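Local coordinates for ABC transporter periplasmic substrate-binding protein (PDB 5MY5) that probably captures tungstate with high selectivity in the periplasm and delivers it to an ABC transporter for uptake into the cell, at residues I180-A183 / A184-G188; D243-V246 / N247-A250; T64-A67 / L68-E72. The protein carries 2 engineered substitutions. All coordinates share one frame; numbering follows the deposited sequence.

Contact 1 of 3, residues I180-A183 / A184-G188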
ATOM      1  N   ILE A 180      -8.786   1.347  13.614  1.00 17.37           N
ATOM      2  CA  ILE A 180      -8.479   2.699  14.081  1.00 17.83           C
ATOM      3  C   ILE A 180      -9.396   3.072  15.209  1.00 18.18           C
ATOM      4  O   ILE A 180      -8.953   3.633  16.239  1.00 19.23           O
ATOM      5  CB  ILE A 180      -8.564   3.690  12.945  1.00 17.69           C
ATOM      6  CG1 ILE A 180      -7.352   3.567  12.055  1.00 18.53           C
ATOM      7  CG2 ILE A 180      -8.621   5.134  13.504  1.00 20.15           C
ATOM      8  CD1 ILE A 180      -7.423   4.413  10.760  1.00 21.09           C
ATOM      9  N   ASN A 181     -10.701   2.880  15.029  1.00 17.50           N
ATOM     10  CA  ASN A 181     -11.704   3.148  16.059  1.00 18.78           C
ATOM     11  C   ASN A 181     -11.514   2.392  17.359  1.00 18.54           C
ATOM     12  O   ASN A 181     -11.616   3.000  18.417  1.00 21.97           O
ATOM     13  CB  ASN A 181     -13.113   3.098  15.496  1.00 21.95           C
ATOM     14  CG  ASN A 181     -13.389   4.376  14.632  1.00 25.09           C
ATOM     15  OD1 ASN A 181     -13.441   5.461  15.203  1.00 34.45           O
ATOM     16  ND2 ASN A 181     -13.340   4.274  13.369  1.00 30.00           N
ATOM     17  N   VAL A 182     -11.034   1.136  17.293  1.00 20.52           N
ATOM     18  CA  VAL A 182     -10.678   0.478  18.525  1.00 19.64           C
ATOM     19  C   VAL A 182      -9.472   1.089  19.222  1.00 18.59           C
ATOM     20  O   VAL A 182      -9.497   1.327  20.449  1.00 19.25           O
ATOM     21  CB  VAL A 182     -10.428  -1.015  18.291  1.00 20.35           C
ATOM     22  CG1 VAL A 182      -9.844  -1.646  19.564  1.00 19.88           C
ATOM     23  CG2 VAL A 182     -11.705  -1.693  17.798  1.00 19.40           C
ATOM     24  N   ALA A 183      -8.447   1.491  18.470  1.00 18.16           N
ATOM     25  CA  ALA A 183      -7.280   2.182  19.045  1.00 18.30           C
ATOM     26  C   ALA A 183      -7.760   3.490  19.669  1.00 19.51           C
ATOM     27  O   ALA A 183      -7.333   3.809  20.801  1.00 21.01           O
ATOM     28  CB  ALA A 183      -6.224   2.428  18.027  1.00 17.99           C
ATOM     29  N   ALA A 184      -8.713   4.201  19.034  1.00 18.74           N
ATOM     30  CA  ALA A 184      -9.212   5.427  19.664  1.00 20.48           C
ATOM     31  C   ALA A 184      -9.949   5.172  20.968  1.00 22.20           C
ATOM     32  O   ALA A 184      -9.676   5.863  21.942  1.00 23.16           O
ATOM     33  CB  ALA A 184     -10.085   6.210  18.713  1.00 22.04           C
ATOM     34  N   GLU A 185     -10.814   4.151  21.012  1.00 22.30           N
ATOM     35  CA  GLU A 185     -11.588   3.832  22.185  1.00 20.99           C
ATOM     36  C   GLU A 185     -10.653   3.415  23.332  1.00 24.69           C
ATOM     37  O   GLU A 185     -10.928   3.747  24.529  1.00 25.07           O
ATOM     38  CB  GLU A 185     -12.662   2.807  21.863  1.00 28.19           C
ATOM     39  CG  GLU A 185     -13.659   2.530  22.994  1.00 33.96           C
ATOM     40  CD  GLU A 185     -13.200   1.485  23.994  1.00 39.96           C
ATOM     41  OE1 GLU A 185     -12.516   0.509  23.599  1.00 37.21           O
ATOM     42  OE2 GLU A 185     -13.568   1.624  25.192  1.00 43.42           O
ATOM     43  N   LYS A 186      -9.579   2.727  22.982  1.00 21.55           N
ATOM     44  CA  LYS A 186      -8.680   2.121  23.982  1.00 21.07           C
ATOM     45  C   LYS A 186      -7.572   3.043  24.361  1.00 22.68           C
ATOM     46  O   LYS A 186      -6.832   2.751  25.282  1.00 24.02           O
ATOM     47  CB  LYS A 186      -8.171   0.770  23.519  1.00 20.60           C
ATOM     48  CG  LYS A 186      -9.255  -0.274  23.530  1.00 24.22           C
ATOM     49  CD  LYS A 186      -8.639  -1.567  23.103  1.00 28.06           C
ATOM     50  CE  LYS A 186      -9.604  -2.727  23.083  1.00 30.88           C
ATOM     51  NZ  LYS A 186     -10.018  -3.016  24.474  1.00 33.28           N
ATOM     52  N   GLY A 187      -7.468   4.225  23.752  1.00 20.71           N
ATOM     53  CA  GLY A 187      -6.210   4.986  23.933  1.00 21.85           C
ATOM     54  C   GLY A 187      -4.897   4.333  23.544  1.00 24.67           C
ATOM     55  O   GLY A 187      -3.870   4.479  24.215  1.00 25.09           O
ATOM     56  N   GLY A 188      -4.936   3.671  22.399  1.00 22.62           N
ATOM     57  CA  GLY A 188      -3.920   2.787  21.916  1.00 20.41           C
ATOM     58  C   GLY A 188      -3.242   3.283  20.690  1.00 18.25           C
ATOM     59  O   GLY A 188      -3.648   4.332  20.139  1.00 19.99           O
TER

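Contact 2 of 3, residues D243-V246 / N247-A250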
ATOM      1  N   ASP A 243       3.677  -2.299 -22.269  1.00 16.27           N
ATOM      2  CA  ASP A 243       4.906  -1.527 -22.273  1.00 17.13           C
ATOM      3  C   ASP A 243       4.632  -0.010 -22.423  1.00 16.26           C
ATOM      4  O   ASP A 243       5.337   0.743 -21.832  1.00 17.09           O
ATOM      5  CB  ASP A 243       5.833  -1.917 -23.453  1.00 21.29           C
ATOM      6  CG  ASP A 243       6.476  -3.276 -23.300  1.00 25.49           C
ATOM      7  OD1 ASP A 243       6.452  -3.785 -22.134  1.00 26.45           O
ATOM      8  OD2 ASP A 243       6.957  -3.834 -24.379  1.00 24.00           O
ATOM      9  N   LYS A 244       3.606   0.373 -23.198  1.00 16.63           N
ATOM     10  CA  LYS A 244       3.243   1.775 -23.340  1.00 16.03           C
ATOM     11  C   LYS A 244       2.807   2.369 -22.023  1.00 16.44           C
ATOM     12  O   LYS A 244       3.128   3.521 -21.692  1.00 17.07           O
ATOM     13  CB  LYS A 244       2.217   1.940 -24.425  1.00 17.88           C
ATOM     14  CG  LYS A 244       1.826   3.359 -24.785  1.00 21.83           C
ATOM     15  CD  LYS A 244       2.921   4.189 -25.492  1.00 24.35           C
ATOM     16  CE  LYS A 244       3.493   3.559 -26.784  1.00 24.96           C
ATOM     17  NZ  LYS A 244       2.471   3.448 -27.917  1.00 23.86           N
ATOM     18  N   PHE A 245       2.058   1.613 -21.228  1.00 14.52           N
ATOM     19  CA  PHE A 245       1.625   2.078 -19.922  1.00 16.95           C
ATOM     20  C   PHE A 245       2.851   2.281 -19.025  1.00 15.24           C
ATOM     21  O   PHE A 245       2.859   3.234 -18.257  1.00 16.49           O
ATOM     22  CB  PHE A 245       0.587   1.101 -19.261  1.00 14.80           C
ATOM     23  CG  PHE A 245       0.121   1.530 -17.939  1.00 16.28           C
ATOM     24  CD1 PHE A 245      -0.821   2.526 -17.812  1.00 16.71           C
ATOM     25  CD2 PHE A 245       0.614   0.948 -16.817  1.00 16.90           C
ATOM     26  CE1 PHE A 245      -1.259   2.934 -16.556  1.00 19.67           C
ATOM     27  CE2 PHE A 245       0.107   1.317 -15.566  1.00 19.11           C
ATOM     28  CZ  PHE A 245      -0.782   2.295 -15.431  1.00 17.89           C
ATOM     29  N   VAL A 246       3.774   1.307 -19.001  1.00 15.27           N
ATOM     30  CA  VAL A 246       4.977   1.423 -18.142  1.00 14.88           C
ATOM     31  C   VAL A 246       5.737   2.639 -18.552  1.00 17.28           C
ATOM     32  O   VAL A 246       6.191   3.418 -17.699  1.00 16.41           O
ATOM     33  CB  VAL A 246       5.848   0.174 -18.212  1.00 18.20           C
ATOM     34  CG1 VAL A 246       7.124   0.251 -17.432  1.00 16.73           C
ATOM     35  CG2 VAL A 246       5.106  -1.030 -17.707  1.00 19.65           C
ATOM     36  N   ASN A 247       5.836   2.825 -19.853  1.00 15.85           N
ATOM     37  CA  ASN A 247       6.601   3.982 -20.358  1.00 17.71           C
ATOM     38  C   ASN A 247       5.965   5.272 -19.901  1.00 15.65           C
ATOM     39  O   ASN A 247       6.629   6.182 -19.465  1.00 18.97           O
ATOM     40  CB  ASN A 247       6.715   3.878 -21.892  1.00 18.02           C
ATOM     41  CG  ASN A 247       7.457   5.027 -22.489  1.00 20.47           C
ATOM     42  OD1 ASN A 247       6.885   6.061 -22.740  1.00 21.02           O
ATOM     43  ND2 ASN A 247       8.745   4.800 -22.767  1.00 23.49           N
ATOM     44  N   TRP A 248       4.628   5.393 -20.077  1.00 16.34           N
ATOM     45  CA  TRP A 248       3.910   6.492 -19.625  1.00 14.48           C
ATOM     46  C   TRP A 248       4.027   6.783 -18.132  1.00 17.22           C
ATOM     47  O   TRP A 248       4.290   7.935 -17.716  1.00 17.12           O
ATOM     48  CB  TRP A 248       2.443   6.352 -20.063  1.00 15.88           C
ATOM     49  CG  TRP A 248       1.582   7.538 -19.721  1.00 15.29           C
ATOM     50  CD1 TRP A 248       1.505   8.703 -20.428  1.00 17.10           C
ATOM     51  CD2 TRP A 248       0.668   7.669 -18.650  1.00 15.48           C
ATOM     52  NE1 TRP A 248       0.648   9.551 -19.830  1.00 17.02           N
ATOM     53  CE2 TRP A 248       0.080   8.931 -18.741  1.00 17.90           C
ATOM     54  CE3 TRP A 248       0.269   6.821 -17.578  1.00 17.49           C
ATOM     55  CZ2 TRP A 248      -0.843   9.389 -17.815  1.00 18.82           C
ATOM     56  CZ3 TRP A 248      -0.651   7.242 -16.710  1.00 18.21           C
ATOM     57  CH2 TRP A 248      -1.220   8.532 -16.806  1.00 20.54           C
ATOM     58  N   MET A 249       3.934   5.730 -17.291  1.00 17.47           N
ATOM     59  CA  MET A 249       3.898   5.965 -15.866  1.00 17.49           C
ATOM     60  C   MET A 249       5.283   6.383 -15.397  1.00 16.18           C
ATOM     61  O   MET A 249       5.370   7.072 -14.355  1.00 18.94           O
ATOM     62  CB  MET A 249       3.619   4.648 -15.084  1.00 16.32           C
ATOM     63  CG  MET A 249       2.189   4.239 -15.204  1.00 18.83           C
ATOM     64  SD  MET A 249       1.062   5.251 -14.187  1.00 19.03           S
ATOM     65  CE  MET A 249       1.395   4.492 -12.545  1.00 17.18           C
ATOM     66  N   ALA A 250       6.352   5.912 -16.067  1.00 18.37           N
ATOM     67  CA  ALA A 250       7.750   6.211 -15.622  1.00 18.73           C
ATOM     68  C   ALA A 250       8.241   7.579 -16.184  1.00 23.80           C
ATOM     69  O   ALA A 250       9.328   8.026 -15.819  1.00 22.27           O
ATOM     70  CB  ALA A 250       8.706   5.134 -16.091  1.00 22.91           C
TER

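Contact 3 of 3, residues T64-A67 / L68-E72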
ATOM      1  N   THR A  64      -4.066  -9.152  -3.602  1.00 20.13           N
ATOM      2  CA  THR A  64      -2.797  -9.414  -4.308  1.00 20.71           C
ATOM      3  C   THR A  64      -2.658 -10.809  -4.912  1.00 18.76           C
ATOM      4  O   THR A  64      -2.227 -11.009  -6.078  1.00 20.66           O
ATOM      5  CB  THR A  64      -1.579  -9.091  -3.382  1.00 23.38           C
ATOM      6  OG1 THR A  64      -1.632  -7.714  -2.986  1.00 26.80           O
ATOM      7  CG2 THR A  64      -0.278  -9.374  -4.091  1.00 24.76           C
ATOM      8  N   GLY A  65      -2.930 -11.829  -4.076  1.00 20.57           N
ATOM      9  CA  GLY A  65      -2.843 -13.180  -4.607  1.00 21.55           C
ATOM     10  C   GLY A  65      -3.685 -13.427  -5.841  1.00 19.94           C
ATOM     11  O   GLY A  65      -3.214 -14.034  -6.813  1.00 22.47           O
ATOM     12  N   LYS A  66      -4.887 -12.915  -5.769  1.00 21.64           N
ATOM     13  CA  LYS A  66      -5.831 -13.063  -6.880  1.00 22.92           C
ATOM     14  C   LYS A  66      -5.366 -12.281  -8.124  1.00 19.77           C
ATOM     15  O   LYS A  66      -5.558 -12.758  -9.220  1.00 20.33           O
ATOM     16  CB  LYS A  66      -7.214 -12.573  -6.435  1.00 24.76           C
ATOM     17  CG  LYS A  66      -8.335 -12.804  -7.460  1.00 33.71           C
ATOM     18  CD  LYS A  66      -8.515 -14.296  -7.888  1.00 35.39           C
ATOM     19  CE  LYS A  66      -9.479 -14.409  -9.059  1.00 41.14           C
ATOM     20  NZ  LYS A  66     -10.493 -13.313  -9.115  1.00 40.97           N
ATOM     21  N   ALA A  67      -4.747 -11.112  -7.892  1.00 18.70           N
ATOM     22  CA  ALA A  67      -4.185 -10.326  -9.029  1.00 18.87           C
ATOM     23  C   ALA A  67      -3.136 -11.098  -9.712  1.00 21.12           C
ATOM     24  O   ALA A  67      -3.045 -11.150 -10.936  1.00 20.50           O
ATOM     25  CB  ALA A  67      -3.662  -9.001  -8.557  1.00 19.56           C
ATOM     26  N   LEU A  68      -2.201 -11.638  -8.930  1.00 20.29           N
ATOM     27  CA  LEU A  68      -1.139 -12.467  -9.461  0.50 21.75           C
ATOM     28  C   LEU A  68      -1.688 -13.663 -10.223  1.00 22.92           C
ATOM     29  O   LEU A  68      -1.223 -13.968 -11.318  1.00 24.33           O
ATOM     30  CB  LEU A  68      -0.226 -12.907  -8.298  0.50 23.96           C
ATOM     31  CG  LEU A  68       0.558 -11.685  -7.798  0.50 24.77           C
ATOM     32  CD1 LEU A  68       1.007 -11.810  -6.358  0.50 25.63           C
ATOM     33  CD2 LEU A  68       1.745 -11.465  -8.686  0.50 24.53           C
ATOM     34  N   LYS A  69      -2.709 -14.303  -9.644  1.00 23.81           N
ATOM     35  CA  LYS A  69      -3.372 -15.440 -10.283  1.00 24.64           C
ATOM     36  C   LYS A  69      -3.995 -15.032 -11.626  1.00 25.71           C
ATOM     37  O   LYS A  69      -3.881 -15.781 -12.563  1.00 24.97           O
ATOM     38  CB  LYS A  69      -4.434 -16.105  -9.384  1.00 27.55           C
ATOM     39  CG  LYS A  69      -3.843 -17.057  -8.332  1.00 35.28           C
ATOM     40  CD  LYS A  69      -4.860 -17.998  -7.645  1.00 38.66           C
ATOM     41  CE  LYS A  69      -5.801 -17.289  -6.688  1.00 43.82           C
ATOM     42  NZ  LYS A  69      -5.190 -16.723  -5.443  1.00 46.32           N
ATOM     43  N   MET A  70      -4.609 -13.850 -11.713  1.00 23.67           N
ATOM     44  CA  MET A  70      -5.139 -13.350 -12.967  1.00 21.19           C
ATOM     45  C   MET A  70      -4.057 -13.220 -14.020  1.00 22.40           C
ATOM     46  O   MET A  70      -4.285 -13.549 -15.198  1.00 22.71           O
ATOM     47  CB  MET A  70      -5.857 -12.006 -12.813  1.00 25.16           C
ATOM     48  CG  MET A  70      -7.198 -12.059 -12.033  1.00 24.42           C
ATOM     49  SD  MET A  70      -8.057 -10.504 -11.834  1.00 29.51           S
ATOM     50  CE  MET A  70      -8.989 -10.588 -13.427  1.00 26.82           C
ATOM     51  N   GLY A  71      -2.825 -12.742 -13.648  1.00 20.93           N
ATOM     52  CA  GLY A  71      -1.727 -12.691 -14.562  1.00 21.64           C
ATOM     53  C   GLY A  71      -1.271 -14.067 -14.981  1.00 22.10           C
ATOM     54  O   GLY A  71      -1.070 -14.339 -16.176  1.00 23.78           O
ATOM     55  N   GLU A  72      -1.130 -14.969 -14.006  1.00 22.57           N
ATOM     56  CA  GLU A  72      -0.833 -16.348 -14.340  1.00 22.70           C
ATOM     57  C   GLU A  72      -1.886 -17.030 -15.266  1.00 20.40           C
ATOM     58  O   GLU A  72      -1.486 -17.768 -16.112  1.00 24.38           O
ATOM     59  CB  GLU A  72      -0.694 -17.151 -13.044  1.00 24.87           C
ATOM     60  CG  GLU A  72      -0.170 -18.563 -13.261  1.00 28.95           C
ATOM     61  CD  GLU A  72      -0.012 -19.312 -11.948  1.00 32.91           C
ATOM     62  OE1 GLU A  72      -0.138 -18.683 -10.883  1.00 33.35           O
ATOM     63  OE2 GLU A  72       0.276 -20.546 -12.038  1.00 35.20           O
TER

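Contact 1 of 3, residues I180-A183 / A184-G188
A184 answers I180 one helical turn back: its N donates to I180 O at 2.9 Å. A methyl suits this position because Y200 and L210 lie against it. E185 repeats the step with its N on N181 O, and its carboxylate-bearing chain belongs to the exposed side of the helix, where a charged group can remain hydrated. K186 lays its side chain against V182. Its N bonds to V182 O (2.9 Å), and with CG set beside the backbone N (chi1 -71°) its methylenes run alongside V182, CE reaching V182 CG1 at 3.7 Å before the chain bends at its last torsion. Part of the apolar stem is covered by V182, while the residue as a whole remains exposed. G187 then takes positive phi (57°), which glycine adopts without strain, and G188 N turns back to A183 O at 2.9 Å with a nearly straight N-H...O angle of 172°. G187 N meets A184 O at 3.3 Å inside this loop of bonds, completing a Schellman motif that closes the helix. A183, whose small CB allows close approach, packs with V182 on V139 of strand 138-140, while I180 reaches helix 194-203 and strands 189-193 and 210-214.

Contact 2 of 3, residues D243-V246 / N247-A250
M249 lies alongside F245, one turn earlier in the same helix, and its chain can be followed outward across the phenyl ring. CB sits 3.6 Å from F245 O, the carbonyl that also accepts the M249 N-H at 2.9 Å. With chi1 -75°, CG falls beside the backbone N, 3.3 Å from F245 O, and over one ring face, 3.7 Å from the F245 centroid and only 20° off the ring normal, a CH-pi contact. The chain bends at chi2, carrying SD toward the far rim: it is 3.7 Å from F245 CZ and lies obliquely, 4.4 Å from the centroid of the F245 ring. A second bend sends CE on past the ring. An unbranched, flexible thioether suits this place, since it can follow the flat surface of a buried aromatic. The chi1 of F245, -180°, directs its ring along the helix toward M249. W248 adds its CE3 at 4.3 Å from F245 CE1, while its NE1 is bonded to D52. F49 of helix 41-53 meets F245 edge-to-face and also touches W248; M249 also touches L45 and, on the sheet, L102. This is a Met-aromatic contact at i, i+4 spacing, packed between helix 41-53 and the sheet of a periplasmic binding protein lobe.

Contact 3 of 3, residues T64-A67 / L68-E72
L68 N donates to T64 O at 2.9 Å, with an almost straight N-H...O angle of 176°, and starts the bonding ladder of helix 64-72. This helix is the connection of a beta-alpha-beta crossover: it leads from strand 56-62 to strand 78-81, which flank strand 27-33 and run parallel to it. The ladder continues with K69 N on G65 O and M70 N on K66 O, both 2.9 Å, and lengthens to 3.2 Å where G71 N meets A67 O. Further on, E72 O accepts a bond from H233, close to the disulfide that joins C74 to C234.

Beyond the backbone, the residue types sort by face. A67 and T64 touch A31 and T33 of the strand that the crossover spans; alanine, with a single methyl, lets the helix lie close there. L68 supplies the larger apolar group and packs on A86 and F90 of helix 84-92. L68 has two conformers; in one, CD1 lies 3.6 Å from T64 CG2, so this contact is tentative. T64 CG2, anti to the backbone N of T64, points the same way as the L68 side chain beside it.

The outer face carries two lysines, K66 and K69, whose long chains can keep their charges in solvent. Their methylenes pass loosely, with K66 CD 4.2 Å from K69 CE. The doubly bent tail of K69 folds back over the exposed backbone of G65 until NZ lies 3.6 Å from G65 O.

In the fold
All three contacts are short stretches of about two helical turns on the two lobes of a periplasmic binding protein fold. Contacts 2 and 3 have centres about 20 Å apart, whereas contact 1 lies about 41 Å from contact 2, centre to centre, on the opposite side of the chain's centre. Contacts 1 and 3 have matching topology: each helix links two strands and packs on the strand between them, 138-140 or 27-33, through alanine together with valine or threonine. Contact 2 is the most aromatic, its side chains gripped between a second helix and the sheet. Each has a buried face and an exposed one; contact 1 includes a Schellman-capped helix end, and contact 3 begins at a helix start.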